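Local coordinates for protein haloacid dehalogenase-like hydrolase (Bacteroides thetaiotaomicron, PDB 2RBK) that probably acts as a magnesium-dependent phosphatase of the haloacid dehalogenase superfamily, and binds a vanadium oxide group together with magnesium in its active site, at residues 184-196 / 212-224. Residues are numbered along the deposited sequence; the frame is centred on the assembly and turned at random.
With VN4 (oxido(dioxo)vanadium), chain C.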
ATOM      1  N   LYS A 184       1.624 -15.554  -1.717  1.00 10.92           N
ATOM      2  CA  LYS A 184       1.625 -16.046  -0.352  1.00 11.40           C
ATOM      3  C   LYS A 184       2.600 -15.306   0.524  1.00 10.08           C
ATOM      4  O   LYS A 184       3.779 -15.242   0.259  1.00 11.20           O
ATOM      5  CB  LYS A 184       2.002 -17.540  -0.361  1.00 14.01           C
ATOM      6  CG  LYS A 184       2.192 -18.272   0.934  1.00 17.14           C
ATOM      7  CD  LYS A 184       0.787 -18.619   1.425  1.00 23.20           C
ATOM      8  CE  LYS A 184       0.868 -19.569   2.603  1.00 24.58           C
ATOM      9  NZ  LYS A 184      -0.488 -19.510   3.250  1.00 27.33           N
ATOM     10  N   GLY A 185       2.067 -14.764   1.650  1.00 10.77           N
ATOM     11  CA  GLY A 185       2.885 -14.103   2.622  1.00 11.54           C
ATOM     12  C   GLY A 185       3.214 -12.660   2.317  1.00 10.86           C
ATOM     13  O   GLY A 185       3.740 -11.982   3.202  1.00 13.02           O
ATOM     14  N   ASP A 186       2.902 -12.145   1.128  1.00 10.12           N
ATOM     15  CA  ASP A 186       3.265 -10.788   0.755  1.00  9.87           C
ATOM     16  C   ASP A 186       2.224  -9.803   1.199  1.00  9.59           C
ATOM     17  O   ASP A 186       1.225  -9.560   0.535  1.00 11.81           O
ATOM     18  CB  ASP A 186       3.516 -10.726  -0.745  1.00 10.03           C
ATOM     19  CG  ASP A 186       4.739 -11.592  -1.081  1.00 11.19           C
ATOM     20  OD1 ASP A 186       5.665 -11.682  -0.250  1.00 12.46           O
ATOM     21  OD2 ASP A 186       4.678 -12.224  -2.147  1.00 12.60           O
ATOM     22  N   THR A 187       2.454  -9.242   2.384  1.00 10.99           N
ATOM     23  CA  THR A 187       1.714  -8.148   2.971  1.00 10.48           C
ATOM     24  C   THR A 187       2.695  -7.083   3.429  1.00 10.03           C
ATOM     25  O   THR A 187       3.920  -7.316   3.398  1.00 10.10           O
ATOM     26  CB  THR A 187       0.822  -8.535   4.191  1.00 16.98           C
ATOM     27  OG1 THR A 187       1.650  -8.758   5.283  1.00 23.05           O
ATOM     28  CG2 THR A 187       0.025  -9.802   3.886  1.00 20.64           C
ATOM     29  N   LYS A 188       2.204  -5.955   3.885  1.00  9.83           N
ATOM     30  CA  LYS A 188       3.160  -4.931   4.330  1.00  9.67           C
ATOM     31  C   LYS A 188       4.058  -5.402   5.462  1.00  9.23           C
ATOM     32  O   LYS A 188       5.160  -4.858   5.624  1.00 11.27           O
ATOM     33  CB  LYS A 188       2.416  -3.654   4.664  1.00  9.53           C
ATOM     34  CG  LYS A 188       1.770  -2.971   3.483  1.00 10.39           C
ATOM     35  CD  LYS A 188       0.977  -1.774   3.862  1.00  9.66           C
ATOM     36  CE  LYS A 188       0.179  -1.226   2.670  1.00 11.04           C
ATOM     37  NZ  LYS A 188      -0.443   0.101   2.948  1.00 10.31           N
ATOM     38  N   GLN A 189       3.604  -6.343   6.268  1.00  9.47           N
ATOM     39  CA  GLN A 189       4.463  -6.935   7.314  1.00 10.18           C
ATOM     40  C   GLN A 189       5.726  -7.530   6.738  1.00  9.45           C
ATOM     41  O   GLN A 189       6.829  -7.396   7.300  1.00  9.28           O
ATOM     42  CB  GLN A 189       3.697  -8.006   8.115  1.00 13.79           C
ATOM     43  CG  GLN A 189       4.403  -9.110   8.804  1.00 14.68           C
ATOM     44  CD  GLN A 189       3.534  -9.964   9.673  1.00 15.49           C
ATOM     45  OE1 GLN A 189       2.316  -9.751   9.727  1.00 18.63           O
ATOM     46  NE2 GLN A 189       4.122 -10.907  10.431  1.00 22.52           N
ATOM     47  N   LYS A 190       5.601  -8.284   5.617  1.00  9.78           N
ATOM     48  CA  LYS A 190       6.774  -8.818   4.901  1.00  9.53           C
ATOM     49  C   LYS A 190       7.672  -7.697   4.474  1.00  9.05           C
ATOM     50  O   LYS A 190       8.906  -7.781   4.552  1.00  9.11           O
ATOM     51  CB  LYS A 190       6.300  -9.624   3.673  1.00 10.75           C
ATOM     52  CG  LYS A 190       7.386 -10.065   2.692  1.00 10.54           C
ATOM     53  CD  LYS A 190       8.396 -10.963   3.274  1.00 10.61           C
ATOM     54  CE  LYS A 190       9.186 -11.691   2.158  1.00 10.33           C
ATOM     55  NZ  LYS A 190      10.295 -12.539   2.697  1.00 11.08           N
ATOM     56  N   GLY A 191       7.078  -6.599   3.969  1.00  9.06           N
ATOM     57  CA  GLY A 191       7.866  -5.458   3.565  1.00  9.26           C
ATOM     58  C   GLY A 191       8.699  -4.892   4.722  1.00  8.77           C
ATOM     59  O   GLY A 191       9.875  -4.592   4.533  1.00  8.86           O
ATOM     60  N   ILE A 192       8.083  -4.764   5.899  1.00  8.01           N
ATOM     61  CA  ILE A 192       8.844  -4.299   7.044  1.00  8.16           C
ATOM     62  C   ILE A 192      10.024  -5.188   7.303  1.00  8.14           C
ATOM     63  O   ILE A 192      11.143  -4.751   7.502  1.00  8.65           O
ATOM     64  CB  ILE A 192       7.947  -4.184   8.315  1.00  8.39           C
ATOM     65  CG1 ILE A 192       7.008  -2.985   8.151  1.00  9.24           C
ATOM     66  CG2 ILE A 192       8.809  -4.091   9.554  1.00  9.38           C
ATOM     67  CD1 ILE A 192       6.072  -2.731   9.328  1.00 11.07           C
ATOM     68  N   ASP A 193       9.784  -6.511   7.286  1.00  8.28           N
ATOM     69  CA  ASP A 193      10.861  -7.458   7.571  1.00  9.28           C
ATOM     70  C   ASP A 193      12.009  -7.293   6.587  1.00  8.94           C
ATOM     71  O   ASP A 193      13.167  -7.351   6.968  1.00  9.69           O
ATOM     72  CB  ASP A 193      10.325  -8.879   7.514  1.00  9.87           C
ATOM     73  CG  ASP A 193       9.422  -9.244   8.665  1.00 13.48           C
ATOM     74  OD1 ASP A 193       9.455  -8.499   9.692  1.00 13.83           O
ATOM     75  OD2 ASP A 193       8.723 -10.273   8.509  1.00 18.63           O
ATOM     76  N   GLU A 194      11.690  -7.103   5.311  1.00  8.49           N
ATOM     77  CA  GLU A 194      12.741  -6.961   4.284  1.00  8.46           C
ATOM     78  C   GLU A 194      13.513  -5.673   4.460  1.00  8.28           C
ATOM     79  O   GLU A 194      14.736  -5.656   4.383  1.00  9.24           O
ATOM     80  CB  GLU A 194      12.113  -7.094   2.897  1.00  8.89           C
ATOM     81  CG  GLU A 194      11.563  -8.494   2.631  1.00  9.15           C
ATOM     82  CD  GLU A 194      12.628  -9.557   2.611  1.00  9.50           C
ATOM     83  OE1 GLU A 194      13.780  -9.238   2.231  1.00 10.57           O
ATOM     84  OE2 GLU A 194      12.322 -10.719   2.977  1.00 10.44           O
ATOM     85  N   ILE A 195      12.811  -4.571   4.709  1.00  7.93           N
ATOM     86  CA  ILE A 195      13.497  -3.304   4.894  1.00  7.97           C
ATOM     87  C   ILE A 195      14.413  -3.354   6.122  1.00  8.24           C
ATOM     88  O   ILE A 195      15.563  -2.937   6.053  1.00  9.40           O
ATOM     89  CB  ILE A 195      12.496  -2.161   5.026  1.00  8.30           C
ATOM     90  CG1 ILE A 195      11.784  -1.863   3.667  1.00  8.98           C
ATOM     91  CG2 ILE A 195      13.090  -0.900   5.648  1.00  9.15           C
ATOM     92  CD1 ILE A 195      12.646  -1.142   2.649  1.00 10.04           C
ATOM     93  N   ILE A 196      13.903  -3.850   7.251  1.00  8.83           N
ATOM     94  CA  ILE A 196      14.730  -3.782   8.449  1.00  9.35           C
ATOM     95  C   ILE A 196      15.919  -4.759   8.316  1.00 10.60           C
ATOM     96  O   ILE A 196      16.977  -4.440   8.870  1.00 12.84           O
ATOM     97  CB  ILE A 196      13.929  -3.979   9.755  1.00 10.38           C
ATOM     98  CG1 ILE A 196      13.404  -5.376   9.951  1.00 10.29           C
ATOM     99  CG2 ILE A 196      12.880  -2.889   9.851  1.00 10.08           C
ATOM    100  CD1 ILE A 196      12.576  -5.533  11.226  1.00 12.61           C
ATOM    101  N   GLY A 212      -6.068   1.678   6.823  1.00  9.92           N
ATOM    102  CA  GLY A 212      -6.895   0.738   6.039  1.00 10.47           C
ATOM    103  C   GLY A 212      -6.682  -0.696   6.422  1.00 10.31           C
ATOM    104  O   GLY A 212      -5.734  -1.052   7.129  1.00 10.19           O
ATOM    105  N   GLY A 213      -7.589  -1.554   5.912  1.00 12.01           N
ATOM    106  CA  GLY A 213      -7.481  -2.956   6.209  1.00 12.46           C
ATOM    107  C   GLY A 213      -6.159  -3.575   5.767  1.00 11.31           C
ATOM    108  O   GLY A 213      -5.691  -4.480   6.485  1.00 12.90           O
ATOM    109  N   ASN A 214      -5.559  -3.109   4.695  1.00 11.14           N
ATOM    110  CA  ASN A 214      -4.296  -3.661   4.247  1.00 12.05           C
ATOM    111  C   ASN A 214      -3.092  -3.183   5.078  1.00 10.40           C
ATOM    112  O   ASN A 214      -1.975  -3.573   4.787  1.00 11.61           O
ATOM    113  CB  ASN A 214      -4.030  -3.401   2.762  1.00 13.49           C
ATOM    114  CG  ASN A 214      -3.730  -1.947   2.393  1.00 12.93           C
ATOM    115  OD1 ASN A 214      -4.250  -1.068   3.101  1.00 14.73           O
ATOM    116  ND2 ASN A 214      -3.013  -1.679   1.303  1.00 12.98           N
ATOM    117  N   ASP A 215      -3.368  -2.360   6.124  1.00  9.64           N
ATOM    118  CA  ASP A 215      -2.376  -1.952   7.063  1.00  9.45           C
ATOM    119  C   ASP A 215      -2.414  -2.771   8.344  1.00  9.14           C
ATOM    120  O   ASP A 215      -1.515  -2.624   9.176  1.00  9.42           O
ATOM    121  CB  ASP A 215      -2.567  -0.469   7.435  1.00  9.57           C
ATOM    122  CG  ASP A 215      -2.466   0.435   6.233  1.00  9.51           C
ATOM    123  OD1 ASP A 215      -1.488   0.185   5.442  1.00 11.76           O
ATOM    124  OD2 ASP A 215      -3.272   1.368   6.105  1.00 10.05           O
ATOM    125  N   ILE A 216      -3.452  -3.565   8.552  1.00  9.62           N
ATOM    126  CA  ILE A 216      -3.602  -4.242   9.841  1.00  9.42           C
ATOM    127  C   ILE A 216      -2.395  -5.106  10.163  1.00  9.26           C
ATOM    128  O   ILE A 216      -1.922  -5.092  11.300  1.00  9.89           O
ATOM    129  CB  ILE A 216      -4.948  -5.020   9.859  1.00 10.88           C
ATOM    130  CG1 ILE A 216      -6.088  -4.028  10.020  1.00 12.38           C
ATOM    131  CG2 ILE A 216      -4.966  -6.102  10.916  1.00 12.40           C
ATOM    132  CD1 ILE A 216      -7.495  -4.637   9.846  1.00 14.26           C
ATOM    133  N   SER A 217      -1.886  -5.871   9.178  1.00  9.87           N
ATOM    134  CA  SER A 217      -0.759  -6.748   9.533  1.00 10.14           C
ATOM    135  C   SER A 217       0.443  -5.913   9.940  1.00  9.28           C
ATOM    136  O   SER A 217       1.155  -6.313  10.893  1.00  9.99           O
ATOM    137  CB  SER A 217      -0.434  -7.744   8.468  1.00 11.54           C
ATOM    138  OG  SER A 217       0.014  -7.143   7.284  1.00 12.43           O
ATOM    139  N   MET A 218       0.731  -4.795   9.301  1.00  8.96           N
ATOM    140  CA  MET A 218       1.884  -3.987   9.740  1.00  9.12           C
ATOM    141  C   MET A 218       1.621  -3.203  11.017  1.00  8.39           C
ATOM    142  O   MET A 218       2.600  -2.910  11.729  1.00  8.90           O
ATOM    143  CB  MET A 218       2.441  -3.073   8.640  1.00  9.67           C
ATOM    144  CG  MET A 218       1.636  -1.856   8.268  1.00  9.77           C
ATOM    145  SD  MET A 218       2.662  -0.745   7.290  1.00  9.65           S
ATOM    146  CE  MET A 218       1.532   0.634   7.073  1.00 11.08           C
ATOM    147  N   LEU A 219       0.382  -2.848  11.316  1.00  8.50           N
ATOM    148  CA  LEU A 219       0.026  -2.198  12.583  1.00  8.89           C
ATOM    149  C   LEU A 219       0.288  -3.172  13.748  1.00  8.76           C
ATOM    150  O   LEU A 219       0.743  -2.749  14.802  1.00  9.67           O
ATOM    151  CB  LEU A 219      -1.405  -1.720  12.568  1.00  9.37           C
ATOM    152  CG  LEU A 219      -1.654  -0.520  11.657  1.00  9.93           C
ATOM    153  CD1 LEU A 219      -3.132  -0.229  11.439  1.00 11.69           C
ATOM    154  CD2 LEU A 219      -0.991   0.731  12.173  1.00 11.18           C
ATOM    155  N   ARG A 220      -0.045  -4.446  13.548  1.00  9.34           N
ATOM    156  CA  ARG A 220       0.179  -5.457  14.568  0.54  9.96           C
ATOM    157  C   ARG A 220       1.654  -5.818  14.662  1.00  9.64           C
ATOM    158  O   ARG A 220       2.162  -6.107  15.742  1.00 11.31           O
ATOM    159  CB  ARG A 220      -0.712  -6.674  14.294  0.54 11.97           C
ATOM    160  CG  ARG A 220      -2.182  -6.418  14.542  0.54 14.29           C
ATOM    161  CD  ARG A 220      -3.031  -7.683  14.609  0.54 18.33           C
ATOM    162  NE  ARG A 220      -4.444  -7.367  14.808  0.54 21.69           N
ATOM    163  CZ  ARG A 220      -5.088  -6.991  15.896  0.54 21.52           C
ATOM    164  NH1 ARG A 220      -4.369  -6.878  17.027  0.54 24.55           N
ATOM    165  NH2 ARG A 220      -6.393  -6.736  15.898  0.54 23.47           N
ATOM    166  N   HIS A 221       2.371  -5.867  13.528  1.00  9.69           N
ATOM    167  CA  HIS A 221       3.724  -6.386  13.475  1.00  9.47           C
ATOM    168  C   HIS A 221       4.764  -5.413  13.936  1.00  9.10           C
ATOM    169  O   HIS A 221       5.754  -5.806  14.614  1.00 10.33           O
ATOM    170  CB  HIS A 221       4.010  -6.844  12.052  1.00 10.38           C
ATOM    171  CG  HIS A 221       5.326  -7.564  11.861  1.00 10.16           C
ATOM    172  ND1 HIS A 221       5.603  -8.735  12.530  1.00 12.39           N
ATOM    173  CD2 HIS A 221       6.360  -7.267  11.002  1.00 11.51           C
ATOM    174  CE1 HIS A 221       6.815  -9.116  12.090  1.00 13.54           C
ATOM    175  NE2 HIS A 221       7.262  -8.283  11.190  1.00 12.41           N
ATOM    176  N   ALA A 222       4.647  -4.146  13.570  1.00  9.02           N
ATOM    177  CA  ALA A 222       5.574  -3.137  14.046  1.00  9.20           C
ATOM    178  C   ALA A 222       5.528  -3.055  15.567  1.00  9.19           C
ATOM    179  O   ALA A 222       4.534  -3.407  16.203  1.00  9.92           O
ATOM    180  CB  ALA A 222       5.252  -1.786  13.436  1.00  9.77           C
ATOM    181  N   ALA A 223       6.623  -2.577  16.190  1.00  9.27           N
ATOM    182  CA  ALA A 223       6.617  -2.441  17.630  1.00  8.93           C
ATOM    183  C   ALA A 223       5.486  -1.537  18.102  1.00  8.98           C
ATOM    184  O   ALA A 223       4.836  -1.802  19.143  1.00 10.21           O
ATOM    185  CB  ALA A 223       7.977  -1.999  18.157  1.00  9.54           C
ATOM    186  N   ILE A 224       5.270  -0.448  17.390  1.00  8.91           N
ATOM    187  CA  ILE A 224       4.225   0.528  17.678  1.00  8.88           C
ATOM    188  C   ILE A 224       3.454   0.733  16.394  1.00  8.95           C
ATOM    189  O   ILE A 224       4.068   1.153  15.391  1.00  9.67           O
ATOM    190  CB  ILE A 224       4.768   1.825  18.232  1.00 10.17           C
ATOM    191  CG1 ILE A 224       5.552   1.611  19.541  1.00 12.18           C
ATOM    192  CG2 ILE A 224       3.623   2.834  18.406  1.00 12.76           C
ATOM    193  CD1 ILE A 224       6.369   2.798  19.981  1.00 14.48           C
TER
HETATM  194  V   VN4 C 601      -2.043   2.717   0.851  1.00 15.22           V
HETATM  195  O1  VN4 C 601      -0.916   3.781   0.245  1.00 18.50           O
HETATM  196  O2  VN4 C 601      -3.610   3.292   1.408  1.00 10.41           O
HETATM  197  O3  VN4 C 601      -2.107   0.927   0.445  1.00 15.03           O
HETATM  198  O   HOH W   1      -0.691  -5.332   2.943  1.00 16.71           O
HETATM  199  O   HOH W   2       0.919  -8.988  11.828  1.00 17.64           O
HETATM  200  O   HOH W   3      -2.607   2.747  -1.197  1.00 19.13           O
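Lys-188 reaches past Met-218 to Asn-214 and Asp-215 in the active site of this Rossmann-like haloacid dehalogenase fold, a worked example of how a lysine at the start of one helix can be fitted to two consecutive residues of segment 212-224. Its CB rests against Met-218 SD at 3.9 Å, and CG lies 4.0 Å from Asn-214 O. CD runs beside that same carbonyl oxygen and CE passes Asn-214 ND2, both coming within 3.5 Å of Asp-215 OD1 on the way. With CG anti to the carbonyl carbon (chi1 -67°) and the chain extended beyond it, NZ arrives at Asp-215 OD1, 2.7 Å away, nearly in line with the C-O bond. Besides this salt bridge, NZ donates to Ala-42 O and to vanadium-group O3, which takes a second bond from Asn-214 ND2; Asp-8 is close by.

The axes of helices 188-196 and 216-221 come within 8.2 Å of each other, their N-to-C directions 48° apart. Thr-187, the N-cap just before Lys-188, shares a hydrogen bond with Ser-217 through their hydroxyls, and Ile-192 CD1 packs on Met-218 CB at 3.7 Å. The Gln-189 amide stacks on the His-221 ring, planes 20° apart, while Gln-189 CG makes a CH-pi contact with that face. Were His-221 an alanine, the Asp-193 carboxylate would probably be left without its mate and Gln-189 without a surface to lie on. His-221 NE2 donates almost straight to Asp-193 OD1, 2.7 Å away; this oxygen lies almost in the ring plane and is met on its syn side, though tilted out of the carboxylate plane.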